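Local structure of uncharacterized protein TP-0789 domain-containing protein (Nitrosomonas europaea ATCC 19718, 3BUU) at residues S25-V30 with K211-P216; T34-H39 with S199-V204; I191-A196 with S203-S208. The protein is of unknown function but belongs to the LolA superfamily, whose best-known member, LolA, carries lipoproteins across the periplasm, so it may bind a lipid-like or lipoprotein ligand. All coordinates share one frame; numbering follows the deposited sequence. Where two conformers were deposited one is given.

Strand 202-212 runs through all three contacts. Interactions 1 and 2 pair it with strand 26-36 near opposite ends of that ladder, their centres about 29 Å apart, while interaction 3 pairs it with its hairpin partner, strand 185-195. Both end contacts are partly buried and mix backbone bonds with polar side chains: a glutamine-arginine bond and a bridging water in interaction 1, a hydroxyl pair in interaction 2. Interaction 3 is the buried one, with four backbone bonds and apolar packing. It shares Ser203 and Val204 with interaction 2, and also touches residues 25-30, where Asn29 O and Ser208 N lie at hydrogen-bonding distance.

Interaction 1. Residues S25-V30 with K211-P216; sequences SFQVNV and KLRDLP
Gln27 and Lys211 face each other as an antiparallel hydrogen-bonded pair, each backbone both giving and taking: Gln27 N reaches Lys211 O at 2.8 Å, and Lys211 N reaches Gln27 O at 2.9 Å. Phe26 and Leu212 follow as a non-hydrogen-bonded pair, and beyond them Arg213 N donates to Ser25 O at 3.0 Å, approaching from above the carbonyl plane. The same oxygen receives a CA-H...O contact from Leu212. This is one end of the ladder between the first and last long strands of the chain, 26-36 and 202-212, an adjacency consistent with the curved antiparallel sheet of an incomplete LolA-type barrel. On the face bearing Gln27 and Lys211, the glutamine leaves with CG anti to the backbone N (chi1 -176°) and its OE1 accepts from Arg213 NH1 at 2.8 Å, the donor lying nearly in line with the amide C=O (171°). The oxygen sits at the guanidinium edge, in its plane, although amide and guanidinium are turned 61° apart. Lys211 runs alongside Gln27, but its NZ is committed to a salt bridge with Asp209. Where residues 213-216 run on past strand 202-212, a water joins Ser25 OG, 2.8 Å away, to Leu215, accepting from its N at 2.9 Å. Leu215 O in turn takes a bond from Lys51 NZ, and its CD1 rests against Ser25 CB at 4.0 Å.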
loop_
_atom_site.group_PDB
_atom_site.type_symbol
_atom_site.label_atom_id
_atom_site.label_comp_id
_atom_site.label_asym_id
_atom_site.label_seq_id
_atom_site.Cartn_x
_atom_site.Cartn_y
_atom_site.Cartn_z
ATOM N N SER A 25 14.154 -5.606 3.573
ATOM C CA SER A 25 14.056 -4.287 4.178
ATOM C C SER A 25 14.477 -3.180 3.210
ATOM O O SER A 25 15.560 -3.239 2.606
ATOM C CB SER A 25 14.962 -4.262 5.416
ATOM O OG SER A 25 14.470 -5.142 6.401
ATOM N N PHE A 26 13.651 -2.145 3.065
ATOM C CA PHE A 26 13.960 -1.112 2.109
ATOM C C PHE A 26 13.371 0.226 2.534
ATOM O O PHE A 26 12.509 0.306 3.412
ATOM C CB PHE A 26 13.502 -1.512 0.672
ATOM C CG PHE A 26 12.014 -1.560 0.475
ATOM C CD1 PHE A 26 11.314 -0.405 0.089
ATOM C CD2 PHE A 26 11.293 -2.736 0.640
ATOM C CE1 PHE A 26 9.932 -0.440 -0.101
ATOM C CE2 PHE A 26 9.901 -2.738 0.457
ATOM C CZ PHE A 26 9.256 -1.620 0.076
ATOM N N GLN A 27 13.861 1.267 1.864
ATOM C CA GLN A 27 13.373 2.623 1.960
ATOM C C GLN A 27 12.789 3.008 0.605
ATOM O O GLN A 27 13.314 2.613 -0.448
ATOM C CB GLN A 27 14.559 3.523 2.334
ATOM C CG GLN A 27 14.120 4.928 2.540
ATOM C CD GLN A 27 15.282 5.842 2.818
ATOM O OE1 GLN A 27 15.959 5.724 3.834
ATOM N NE2 GLN A 27 15.535 6.767 1.901
ATOM N N VAL A 28 11.732 3.824 0.620
ATOM C CA VAL A 28 11.213 4.388 -0.608
ATOM C C VAL A 28 10.534 5.715 -0.325
ATOM O O VAL A 28 10.020 5.914 0.785
ATOM C CB VAL A 28 10.274 3.391 -1.323
ATOM C CG1 VAL A 28 8.988 3.158 -0.546
ATOM C CG2 VAL A 28 9.980 3.814 -2.755
ATOM N N ASN A 29 10.527 6.596 -1.312
ATOM C CA ASN A 29 9.739 7.838 -1.217
ATOM C C ASN A 29 8.456 7.680 -1.998
ATOM O O ASN A 29 8.450 7.110 -3.087
ATOM C CB ASN A 29 10.538 9.032 -1.772
ATOM C CG ASN A 29 11.871 9.202 -1.073
ATOM O OD1 ASN A 29 12.024 8.946 0.129
ATOM N ND2 ASN A 29 12.857 9.611 -1.837
ATOM N N VAL A 30 7.378 8.224 -1.440
ATOM C CA VAL A 30 6.067 8.160 -2.077
ATOM C C VAL A 30 5.450 9.534 -2.160
ATOM O O VAL A 30 5.329 10.215 -1.129
ATOM C CB VAL A 30 5.098 7.222 -1.291
ATOM C CG1 VAL A 30 3.851 6.960 -2.140
ATOM C CG2 VAL A 30 5.802 5.902 -0.926
ATOM N N LYS A 211 15.471 1.828 -2.275
ATOM C CA LYS A 211 16.806 1.300 -2.025
ATOM C C LYS A 211 16.723 0.360 -0.849
ATOM O O LYS A 211 15.968 0.569 0.116
ATOM C CB LYS A 211 17.784 2.421 -1.756
ATOM C CG LYS A 211 17.454 3.206 -0.573
ATOM C CD LYS A 211 18.313 4.433 -0.462
ATOM C CE LYS A 211 17.861 5.525 -1.359
ATOM N NZ LYS A 211 18.712 6.738 -1.203
ATOM N N LEU A 212 17.542 -0.691 -0.899
ATOM C CA LEU A 212 17.592 -1.620 0.239
ATOM C C LEU A 212 18.252 -0.941 1.420
ATOM O O LEU A 212 19.132 -0.089 1.250
ATOM C CB LEU A 212 18.320 -2.902 -0.179
ATOM C CG LEU A 212 17.520 -3.681 -1.258
ATOM C CD1 LEU A 212 18.301 -4.856 -1.808
ATOM C CD2 LEU A 212 16.132 -4.075 -0.876
ATOM N N ARG A 213 17.818 -1.277 2.621
ATOM C CA ARG A 213 18.337 -0.601 3.809
ATOM C C ARG A 213 18.203 -1.551 4.963
ATOM O O ARG A 213 17.160 -2.169 5.091
ATOM C CB ARG A 213 17.505 0.682 4.106
ATOM C CG ARG A 213 18.067 1.455 5.251
ATOM C CD ARG A 213 17.635 2.871 5.381
ATOM N NE ARG A 213 18.162 3.407 6.636
ATOM C CZ ARG A 213 17.894 4.615 7.104
ATOM N NH1 ARG A 213 17.119 5.430 6.405
ATOM N NH2 ARG A 213 18.370 4.998 8.282
ATOM N N ASP A 214 19.203 -1.623 5.825
ATOM C CA ASP A 214 19.094 -2.401 7.047
ATOM C C ASP A 214 18.214 -1.661 8.051
ATOM O O ASP A 214 18.453 -0.479 8.361
ATOM C CB ASP A 214 20.499 -2.637 7.611
ATOM C CG ASP A 214 20.514 -3.620 8.744
ATOM O OD1 ASP A 214 19.566 -4.413 8.907
ATOM O OD2 ASP A 214 21.530 -3.665 9.421
ATOM N N LEU A 215 17.186 -2.330 8.549
ATOM C CA LEU A 215 16.238 -1.700 9.452
ATOM C C LEU A 215 16.196 -2.506 10.737
ATOM O O LEU A 215 15.421 -3.465 10.858
ATOM C CB LEU A 215 14.842 -1.609 8.817
ATOM C CG LEU A 215 14.807 -0.771 7.511
ATOM C CD1 LEU A 215 13.411 -0.897 6.891
ATOM C CD2 LEU A 215 15.135 0.673 7.768
ATOM N N PRO A 216 17.050 -2.151 11.697
ATOM C CA PRO A 216 17.085 -2.909 12.940
ATOM C C PRO A 216 15.769 -2.885 13.655
ATOM O O PRO A 216 15.052 -1.868 13.693
ATOM C CB PRO A 216 18.169 -2.187 13.760
ATOM C CG PRO A 216 18.984 -1.467 12.793
ATOM C CD PRO A 216 18.003 -1.024 11.708
HETATM O O HOH W 1 16.716 -5.152 8.053
#

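Interaction 2. Residues T34-H39 with S199-V204; sequences TAAPDH and SGEVSV
The carboxylate of Glu201 is the flat side-chain group next to Thr34, whose methyl CG2 lies 4.1 Å from Glu201 CG, the carbon that carries it; Glu201 OE1 takes a hydrogen bond from Gln100 NE2. The remaining flat groups are peptides. Ala35 and Val202 form a hydrogen-bonded antiparallel pair, with Ala35 N to Val202 O at 3.0 Å and Val202 N to Ala35 O at 2.9 Å, each donor tilted by somewhat over 20° from the plane of the carbonyl it meets. Beside them Thr34 and Ser203 make a non-hydrogen-bonded pair whose side chains share a face. Thr34 holds OG1 anti to its carbonyl carbon (chi1 -60°), and OG1 meets Ser203 OG at 2.6 Å in a short bond whose donor may be either hydroxyl. Ser203 OG also bonds Gln100 N, so the buried hydroxyl has two partners. An alanine at Thr34 would remove OG1 and CG2, and would probably leave Ser203 OG without its threonine mate and open a gap beside Glu201 CG. Farther along, Ala36 CB sits 3.5 Å from Gly200 O, at a turn that Gly200 makes with positive phi (77°). Ser199 OG accepts from Glu201 N in an ST turn and also bonds Asp195. On the other chain segment, a type I turn from Ala36 to His39 closes the hairpin between strands 26-36 and 39-51. The contact lies where strand 26-36 ends and strand 202-212 begins, 26-36 being flanked by 39-51 and 202-212, and strand 202-212 in turn paired with 185-195.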
loop_
_atom_site.group_PDB
_atom_site.type_symbol
_atom_site.label_atom_id
_atom_site.label_comp_id
_atom_site.label_asym_id
_atom_site.label_seq_id
_atom_site.Cartn_x
_atom_site.Cartn_y
_atom_site.Cartn_z
ATOM N N THR A 34 -3.766 13.815 -5.125
ATOM C CA THR A 34 -5.178 13.483 -5.200
ATOM C C THR A 34 -5.940 14.648 -5.784
ATOM O O THR A 34 -5.708 15.793 -5.363
ATOM C CB THR A 34 -5.749 13.171 -3.826
ATOM O OG1 THR A 34 -5.055 12.048 -3.263
ATOM C CG2 THR A 34 -7.207 12.860 -3.856
ATOM N N ALA A 35 -6.822 14.369 -6.730
ATOM C CA ALA A 35 -7.678 15.407 -7.262
ATOM C C ALA A 35 -9.005 14.827 -7.612
ATOM O O ALA A 35 -9.117 13.634 -7.945
ATOM C CB ALA A 35 -7.049 16.003 -8.504
ATOM N N ALA A 36 -9.997 15.692 -7.620
ATOM C CA ALA A 36 -11.308 15.418 -8.166
ATOM C C ALA A 36 -11.654 16.589 -9.010
ATOM O O ALA A 36 -11.058 17.647 -8.830
ATOM C CB ALA A 36 -12.348 15.230 -7.056
ATOM N N PRO A 37 -12.586 16.485 -9.964
ATOM C CA PRO A 37 -12.767 17.577 -10.959
ATOM C C PRO A 37 -12.759 19.127 -10.575
ATOM O O PRO A 37 -12.152 19.873 -11.266
ATOM C CB PRO A 37 -14.047 17.129 -11.665
ATOM C CG PRO A 37 -13.915 15.619 -11.653
ATOM C CD PRO A 37 -13.490 15.350 -10.239
ATOM N N ASP A 38 -13.430 19.532 -9.496
ATOM C CA ASP A 38 -13.714 20.726 -8.803
ATOM C C ASP A 38 -12.982 20.797 -7.437
ATOM O O ASP A 38 -13.272 21.707 -6.690
ATOM C CB ASP A 38 -15.241 20.809 -8.535
ATOM C CG ASP A 38 -16.078 20.909 -9.787
ATOM O OD1 ASP A 38 -15.550 21.224 -10.860
ATOM O OD2 ASP A 38 -17.323 20.731 -9.667
ATOM N N HIS A 39 -12.088 19.852 -7.104
ATOM C CA HIS A 39 -11.329 19.950 -5.859
ATOM C C HIS A 39 -10.058 19.128 -5.930
ATOM O O HIS A 39 -10.082 17.917 -6.141
ATOM C CB HIS A 39 -12.173 19.471 -4.666
ATOM N N SER A 199 -17.119 10.450 -4.784
ATOM C CA SER A 199 -16.293 11.656 -4.559
ATOM C C SER A 199 -15.650 12.196 -5.831
ATOM O O SER A 199 -15.225 13.340 -5.857
ATOM C CB SER A 199 -15.200 11.426 -3.517
ATOM O OG SER A 199 -14.147 10.653 -4.073
ATOM N N GLY A 200 -15.423 11.324 -6.806
ATOM C CA GLY A 200 -14.652 11.690 -7.983
ATOM C C GLY A 200 -13.164 11.746 -7.747
ATOM O O GLY A 200 -12.414 12.108 -8.658
ATOM N N GLU A 201 -12.712 11.384 -6.550
ATOM C CA GLU A 201 -11.278 11.444 -6.275
ATOM C C GLU A 201 -10.512 10.351 -6.961
ATOM O O GLU A 201 -10.913 9.177 -6.974
ATOM C CB GLU A 201 -11.032 11.295 -4.790
ATOM C CG GLU A 201 -11.334 12.542 -4.001
ATOM C CD GLU A 201 -11.166 12.307 -2.504
ATOM O OE1 GLU A 201 -10.603 11.246 -2.068
ATOM O OE2 GLU A 201 -11.578 13.204 -1.737
ATOM N N VAL A 202 -9.334 10.745 -7.428
ATOM C CA VAL A 202 -8.304 9.829 -7.915
ATOM C C VAL A 202 -6.994 10.215 -7.248
ATOM O O VAL A 202 -6.612 11.403 -7.278
ATOM C CB VAL A 202 -8.170 9.907 -9.442
ATOM C CG1 VAL A 202 -7.034 9.035 -9.926
ATOM C CG2 VAL A 202 -9.487 9.516 -10.102
ATOM N N SER A 203 -6.327 9.250 -6.605
ATOM C CA SER A 203 -5.013 9.470 -6.033
ATOM C C SER A 203 -3.976 8.770 -6.848
ATOM O O SER A 203 -4.105 7.580 -7.169
ATOM C CB SER A 203 -4.961 8.910 -4.600
ATOM O OG SER A 203 -5.881 9.575 -3.734
ATOM N N VAL A 204 -2.939 9.515 -7.221
ATOM C CA VAL A 204 -1.827 9.003 -8.008
ATOM C C VAL A 204 -0.621 8.932 -7.087
ATOM O O VAL A 204 -0.144 9.968 -6.585
ATOM C CB VAL A 204 -1.566 9.862 -9.268
ATOM C CG1 VAL A 204 -0.385 9.328 -10.047
ATOM C CG2 VAL A 204 -2.820 9.941 -10.132
#

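Interaction 3. Residues I191-A196 with S203-S208; sequences IIMEDA and SVLDYS
Ile191 and Leu205 meet as a hydrogen-bonded antiparallel pair: Ile191 N donates to Leu205 O at 2.9 Å, and Leu205 N returns a bond to Ile191 O at 2.8 Å. Leu205 CG is anti to its carbonyl carbon (chi1 -63°), and a chi2 of 77° swings Leu205 CD1 against that carbonyl, 3.4 Å from Ile191 O. Two residues along, Met193 (present as selenomethionine) repeats the pattern with Ser203, with Met193 N to Ser203 O at 2.8 Å and Ser203 N to Met193 O at the same length. Between the two pairs, Ile192 and Val204 put their side chains on the other face, CG2 of Ile192 against CG2 of Val204 at 4.3 Å, while Ile192 CA makes a CA-H...O contact with Ser203 O. These bonds zip up the beta hairpin of strands 185-195 and 202-212, part of the antiparallel sheet that in LolA relatives curves into an open barrel. On the face carrying Ile191, Met193 and Leu205 the packing is apolar: Met193 CG approaches Leu205 CD1 at 4.2 Å, and Ile191 CD1 comes obliquely to the Tyr207 ring, 4.2 Å from CE2. Farther out, helix 103-107 covers this face, its Ile106 lying on both Leu205 and Tyr207. The tyrosine is held by Arg20, which bonds its OH and makes a cation-pi contact with the ring, while Val28 and Val30 of strand 26-36 pack against it. On the face of Ile192 and Val204, the isoleucine also touches Arg175 and Glu177 of the next strand, 170-182.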
loop_
_atom_site.group_PDB
_atom_site.type_symbol
_atom_site.label_atom_id
_atom_site.label_comp_id
_atom_site.label_asym_id
_atom_site.label_seq_id
_atom_site.Cartn_x
_atom_site.Cartn_y
_atom_site.Cartn_z
ATOM N N ILE A 191 0.940 3.912 -8.823
ATOM C CA ILE A 191 -0.336 3.257 -8.618
ATOM C C ILE A 191 -1.383 4.338 -8.620
ATOM O O ILE A 191 -1.204 5.400 -8.039
ATOM C CB ILE A 191 -0.410 2.440 -7.302
ATOM C CG1 ILE A 191 0.568 1.265 -7.289
ATOM C CG2 ILE A 191 -1.837 1.913 -7.099
ATOM C CD1 ILE A 191 0.751 0.640 -5.897
ATOM N N ILE A 192 -2.482 4.058 -9.311
ATOM C CA ILE A 192 -3.619 4.992 -9.373
ATOM C C ILE A 192 -4.779 4.383 -8.644
ATOM O O ILE A 192 -5.192 3.299 -8.992
ATOM C CB ILE A 192 -3.983 5.311 -10.828
ATOM C CG1 ILE A 192 -2.742 5.806 -11.605
ATOM C CG2 ILE A 192 -5.112 6.335 -10.883
ATOM C CD1 ILE A 192 -2.155 4.725 -12.450
HETATM N N MSE A 193 -5.278 5.088 -7.642
HETATM C CA MSE A 193 -6.407 4.620 -6.822
HETATM C C MSE A 193 -7.592 5.520 -7.059
HETATM O O MSE A 193 -7.515 6.725 -6.838
HETATM C CB MSE A 193 -6.073 4.578 -5.325
HETATM C CG MSE A 193 -5.029 3.496 -5.003
HETATM SE SE MSE A 193 -4.845 3.144 -3.123
HETATM C CE MSE A 193 -3.664 1.719 -3.373
ATOM N N GLU A 194 -8.696 4.912 -7.496
ATOM C CA GLU A 194 -9.883 5.640 -7.931
ATOM C C GLU A 194 -11.035 5.290 -6.987
ATOM O O GLU A 194 -11.273 4.111 -6.685
ATOM C CB GLU A 194 -10.186 5.194 -9.373
ATOM C CG GLU A 194 -11.408 5.853 -10.027
ATOM C CD GLU A 194 -11.676 5.287 -11.438
ATOM O OE1 GLU A 194 -10.718 4.747 -12.028
ATOM O OE2 GLU A 194 -12.819 5.362 -11.964
ATOM N N ASP A 195 -11.752 6.308 -6.509
ATOM C CA ASP A 195 -12.971 6.072 -5.739
ATOM C C ASP A 195 -14.003 5.384 -6.625
ATOM O O ASP A 195 -14.213 5.816 -7.749
ATOM C CB ASP A 195 -13.532 7.395 -5.260
ATOM C CG ASP A 195 -14.602 7.234 -4.189
ATOM O OD1 ASP A 195 -15.002 6.102 -3.816
ATOM O OD2 ASP A 195 -15.072 8.279 -3.728
ATOM N N ALA A 196 -14.632 4.325 -6.100
ATOM C CA ALA A 196 -15.751 3.675 -6.787
ATOM C C ALA A 196 -17.093 4.267 -6.426
ATOM O O ALA A 196 -18.085 3.923 -7.041
ATOM C CB ALA A 196 -15.766 2.185 -6.535
ATOM N N SER A 203 -6.327 9.250 -6.605
ATOM C CA SER A 203 -5.013 9.470 -6.033
ATOM C C SER A 203 -3.976 8.770 -6.848
ATOM O O SER A 203 -4.105 7.580 -7.169
ATOM C CB SER A 203 -4.961 8.910 -4.600
ATOM O OG SER A 203 -5.881 9.575 -3.734
ATOM N N VAL A 204 -2.939 9.515 -7.221
ATOM C CA VAL A 204 -1.827 9.003 -8.008
ATOM C C VAL A 204 -0.621 8.932 -7.087
ATOM O O VAL A 204 -0.144 9.968 -6.585
ATOM C CB VAL A 204 -1.566 9.862 -9.268
ATOM C CG1 VAL A 204 -0.385 9.328 -10.047
ATOM C CG2 VAL A 204 -2.820 9.941 -10.132
ATOM N N LEU A 205 -0.113 7.715 -6.878
ATOM C CA LEU A 205 1.036 7.438 -6.005
ATOM C C LEU A 205 2.244 7.149 -6.842
ATOM O O LEU A 205 2.222 6.202 -7.630
ATOM C CB LEU A 205 0.777 6.207 -5.112
ATOM C CG LEU A 205 -0.356 6.297 -4.107
ATOM C CD1 LEU A 205 -1.720 6.131 -4.759
ATOM C CD2 LEU A 205 -0.172 5.263 -3.053
ATOM N N ASP A 206 3.298 7.957 -6.690
ATOM C CA ASP A 206 4.533 7.729 -7.409
ATOM C C ASP A 206 5.645 7.391 -6.432
ATOM O O ASP A 206 5.902 8.121 -5.446
ATOM C CB ASP A 206 4.919 8.983 -8.197
ATOM C CG ASP A 206 4.046 9.167 -9.427
ATOM O OD1 ASP A 206 3.895 8.192 -10.212
ATOM O OD2 ASP A 206 3.509 10.262 -9.639
ATOM N N TYR A 207 6.323 6.289 -6.724
ATOM C CA TYR A 207 7.374 5.717 -5.883
ATOM C C TYR A 207 8.707 6.055 -6.459
ATOM O O TYR A 207 8.900 5.831 -7.657
ATOM C CB TYR A 207 7.245 4.188 -5.774
ATOM C CG TYR A 207 6.034 3.808 -5.035
ATOM C CD1 TYR A 207 6.120 3.443 -3.722
ATOM C CD2 TYR A 207 4.759 3.837 -5.658
ATOM C CE1 TYR A 207 4.933 3.093 -2.988
ATOM C CE2 TYR A 207 3.607 3.507 -4.968
ATOM C CZ TYR A 207 3.691 3.171 -3.644
ATOM O OH TYR A 207 2.521 2.836 -2.990
ATOM N N SER A 208 9.645 6.533 -5.641
ATOM C CA SER A 208 10.974 6.934 -6.143
ATOM C C SER A 208 12.022 6.589 -5.121
ATOM O O SER A 208 11.759 6.449 -3.917
ATOM C CB SER A 208 10.966 8.408 -6.499
ATOM O OG SER A 208 10.745 9.201 -5.388
#